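Local atomic coordinates of peptide methionine sulfoxide reductase msrA/msrB (Neisseria gonorrhoeae, PDB entry 2H30), a protein that probably passes electrons through its thioredoxin-fold domain, which can draw them from DsbD, to the methionine sulfoxide reductases that follow it and repair oxidised methionine. Residues W63-F69 with I142-L148. The protein carries 2 engineered substitutions. Sequence-based numbering, arbitrary orientation.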
loop_
_atom_site.group_PDB
_atom_site.type_symbol
_atom_site.label_atom_id
_atom_site.label_comp_id
_atom_site.label_asym_id
_atom_site.label_seq_id
_atom_site.Cartn_x
_atom_site.Cartn_y
_atom_site.Cartn_z
ATOM N N TRP A 63 -1.223 -7.954 -9.002
ATOM C CA TRP A 63 -0.122 -8.442 -8.234
ATOM C C TRP A 63 -0.600 -9.134 -6.983
ATOM O O TRP A 63 -0.066 -10.206 -6.604
ATOM C CB TRP A 63 0.840 -7.304 -7.844
ATOM C CG TRP A 63 1.478 -6.607 -9.017
ATOM C CD1 TRP A 63 1.402 -6.928 -10.372
ATOM C CD2 TRP A 63 2.282 -5.436 -8.936
ATOM N NE1 TRP A 63 2.108 -6.026 -11.118
ATOM C CE2 TRP A 63 2.656 -5.085 -10.266
ATOM C CE3 TRP A 63 2.713 -4.635 -7.872
ATOM C CZ2 TRP A 63 3.456 -3.990 -10.552
ATOM C CZ3 TRP A 63 3.562 -3.543 -8.156
ATOM C CH2 TRP A 63 3.921 -3.235 -9.477
ATOM N N ALA A 64 -1.590 -8.522 -6.324
ATOM C CA ALA A 64 -2.028 -9.060 -5.021
ATOM C C ALA A 64 -2.575 -10.472 -5.202
ATOM O O ALA A 64 -2.478 -11.281 -4.306
ATOM C CB ALA A 64 -3.109 -8.148 -4.380
ATOM N N GLN A 65 -3.108 -10.752 -6.369
ATOM C CA GLN A 65 -3.727 -12.067 -6.663
ATOM C C GLN A 65 -2.775 -13.045 -7.288
ATOM O O GLN A 65 -3.168 -14.204 -7.592
ATOM C CB GLN A 65 -4.872 -11.915 -7.623
ATOM C CG GLN A 65 -6.048 -11.267 -7.039
ATOM C CD GLN A 65 -7.057 -11.074 -8.117
ATOM O OE1 GLN A 65 -8.062 -11.807 -8.184
ATOM N NE2 GLN A 65 -6.783 -10.132 -9.025
ATOM N N ASP A 66 -1.553 -12.601 -7.566
ATOM C CA ASP A 66 -0.600 -13.421 -8.339
ATOM C C ASP A 66 0.222 -14.302 -7.426
ATOM O O ASP A 66 0.802 -13.853 -6.429
ATOM C CB ASP A 66 0.357 -12.488 -9.095
ATOM C CG ASP A 66 1.106 -13.197 -10.226
ATOM O OD1 ASP A 66 2.011 -13.997 -9.933
ATOM O OD2 ASP A 66 0.730 -12.994 -11.415
ATOM N N ALA A 67 0.404 -15.570 -7.830
ATOM C CA ALA A 67 1.255 -16.445 -7.039
ATOM C C ALA A 67 2.701 -15.946 -6.828
ATOM O O ALA A 67 3.293 -16.260 -5.794
ATOM C CB ALA A 67 1.311 -17.832 -7.709
ATOM N N LYS A 68 3.246 -15.178 -7.781
ATOM C CA LYS A 68 4.622 -14.668 -7.622
ATOM C C LYS A 68 4.762 -13.773 -6.393
ATOM O O LYS A 68 5.863 -13.584 -5.894
ATOM C CB LYS A 68 5.078 -13.881 -8.839
ATOM C CG LYS A 68 5.228 -14.734 -10.053
ATOM C CD LYS A 68 5.873 -13.946 -11.169
ATOM C CE LYS A 68 4.975 -12.892 -11.742
ATOM N NZ LYS A 68 3.731 -13.513 -12.324
ATOM N N PHE A 69 3.629 -13.211 -5.950
ATOM C CA PHE A 69 3.671 -12.315 -4.787
ATOM C C PHE A 69 3.249 -13.021 -3.523
ATOM O O PHE A 69 3.082 -12.376 -2.492
ATOM C CB PHE A 69 2.742 -11.090 -5.041
ATOM C CG PHE A 69 3.362 -10.107 -6.016
ATOM C CD1 PHE A 69 4.215 -9.076 -5.518
ATOM C CD2 PHE A 69 3.209 -10.240 -7.406
ATOM C CE1 PHE A 69 4.822 -8.160 -6.383
ATOM C CE2 PHE A 69 3.879 -9.292 -8.309
ATOM C CZ PHE A 69 4.673 -8.230 -7.765
ATOM N N ILE A 142 6.567 1.952 -9.047
ATOM C CA ILE A 142 7.492 0.851 -9.273
ATOM C C ILE A 142 6.816 -0.099 -10.259
ATOM O O ILE A 142 5.574 -0.172 -10.295
ATOM C CB ILE A 142 7.964 0.100 -8.030
ATOM C CG1 ILE A 142 6.801 -0.589 -7.303
ATOM C CG2 ILE A 142 8.735 1.049 -7.091
ATOM C CD1 ILE A 142 7.203 -1.383 -6.058
ATOM N N ASN A 143 7.661 -0.771 -11.047
ATOM C CA ASN A 143 7.130 -1.811 -11.927
ATOM C C ASN A 143 7.086 -3.192 -11.280
ATOM O O ASN A 143 7.556 -3.369 -10.143
ATOM C CB ASN A 143 7.884 -1.803 -13.278
ATOM C CG ASN A 143 9.349 -2.081 -13.137
ATOM O OD1 ASN A 143 9.782 -2.925 -12.361
ATOM N ND2 ASN A 143 10.183 -1.326 -13.928
ATOM N N GLU A 144 6.529 -4.179 -11.997
ATOM C CA GLU A 144 6.330 -5.540 -11.382
ATOM C C GLU A 144 7.638 -6.238 -11.005
ATOM O O GLU A 144 7.761 -6.786 -9.875
ATOM C CB GLU A 144 5.532 -6.432 -12.277
ATOM C CG GLU A 144 5.192 -7.681 -11.596
ATOM C CD GLU A 144 4.363 -8.605 -12.474
ATOM O OE1 GLU A 144 4.053 -9.728 -12.021
ATOM O OE2 GLU A 144 3.980 -8.156 -13.579
ATOM N N ALA A 145 8.671 -5.989 -11.801
ATOM C CA ALA A 145 10.000 -6.542 -11.541
ATOM C C ALA A 145 10.645 -5.925 -10.336
ATOM O O ALA A 145 11.265 -6.622 -9.550
ATOM C CB ALA A 145 10.921 -6.343 -12.804
ATOM N N GLN A 146 10.520 -4.590 -10.203
ATOM C CA GLN A 146 11.014 -3.884 -9.003
ATOM C C GLN A 146 10.257 -4.338 -7.735
ATOM O O GLN A 146 10.875 -4.584 -6.690
ATOM C CB GLN A 146 10.807 -2.385 -9.180
ATOM C CG GLN A 146 11.836 -1.798 -10.172
ATOM C CD GLN A 146 11.513 -0.381 -10.522
ATOM O OE1 GLN A 146 10.335 0.020 -10.632
ATOM N NE2 GLN A 146 12.586 0.419 -10.785
ATOM N N ALA A 147 8.948 -4.505 -7.852
ATOM C CA ALA A 147 8.167 -4.989 -6.684
ATOM C C ALA A 147 8.599 -6.401 -6.278
ATOM O O ALA A 147 8.767 -6.718 -5.111
ATOM C CB ALA A 147 6.654 -4.941 -7.004
ATOM N N LEU A 148 8.802 -7.265 -7.278
ATOM C CA LEU A 148 9.262 -8.611 -6.932
ATOM C C LEU A 148 10.657 -8.614 -6.328
ATOM O O LEU A 148 10.920 -9.435 -5.434
ATOM C CB LEU A 148 9.217 -9.469 -8.227
ATOM C CG LEU A 148 7.801 -9.842 -8.677
ATOM C CD1 LEU A 148 7.917 -10.426 -10.075
ATOM C CD2 LEU A 148 7.096 -10.856 -7.733
HETATM O O HOH W 1 2.236 -5.982 -13.938
HETATM O O HOH W 2 3.222 -11.464 -14.174
#
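W63, near the end of helix 51-64, faces E144 in the first turn of helix 144-152 with their CA atoms 7.7 Å apart, while F69, in the 3-10 turn that follows, lies 7.0 Å from L148 by the same measure; no direct hydrogen bond joins the two segments. The far rim of the W63 indole reaches the N-terminal end of helix 144-152 and the residues just before it: CZ2 is 3.4 Å from E144 CA, and I142 O lies at the ring's edge. E144 CG and F69 CZ both sit above one face of that indole, offset toward its rim. L148 CD2 lies over the centre of one F69 face, a CH-pi contact 3.6 Å from the centroid and 13° off the normal; W63 CB lies against the opposite face near its rim. A147 CB, at the F69 edge, is 3.8 Å from F69 CE1 and meets W63 CZ3 obliquely at 3.6 Å. E144 turns CG away from its own backbone N (chi1 -172°) and stays extended, which carries its carboxylate along the indole to K68. One water bridges W63 NE1 to E144 OE2, another K68 NZ to E144 OE1; the direct salt bridge, K68 NZ to E144 OE1, is long at 3.8 Å. K68 NZ pairs more closely with D66 OD1 (3.0 Å), which probably tempers the like charges of D66 and E144. Apolar contacts thus hold the buried side, while polar cohesion is probably modest and largely water-mediated.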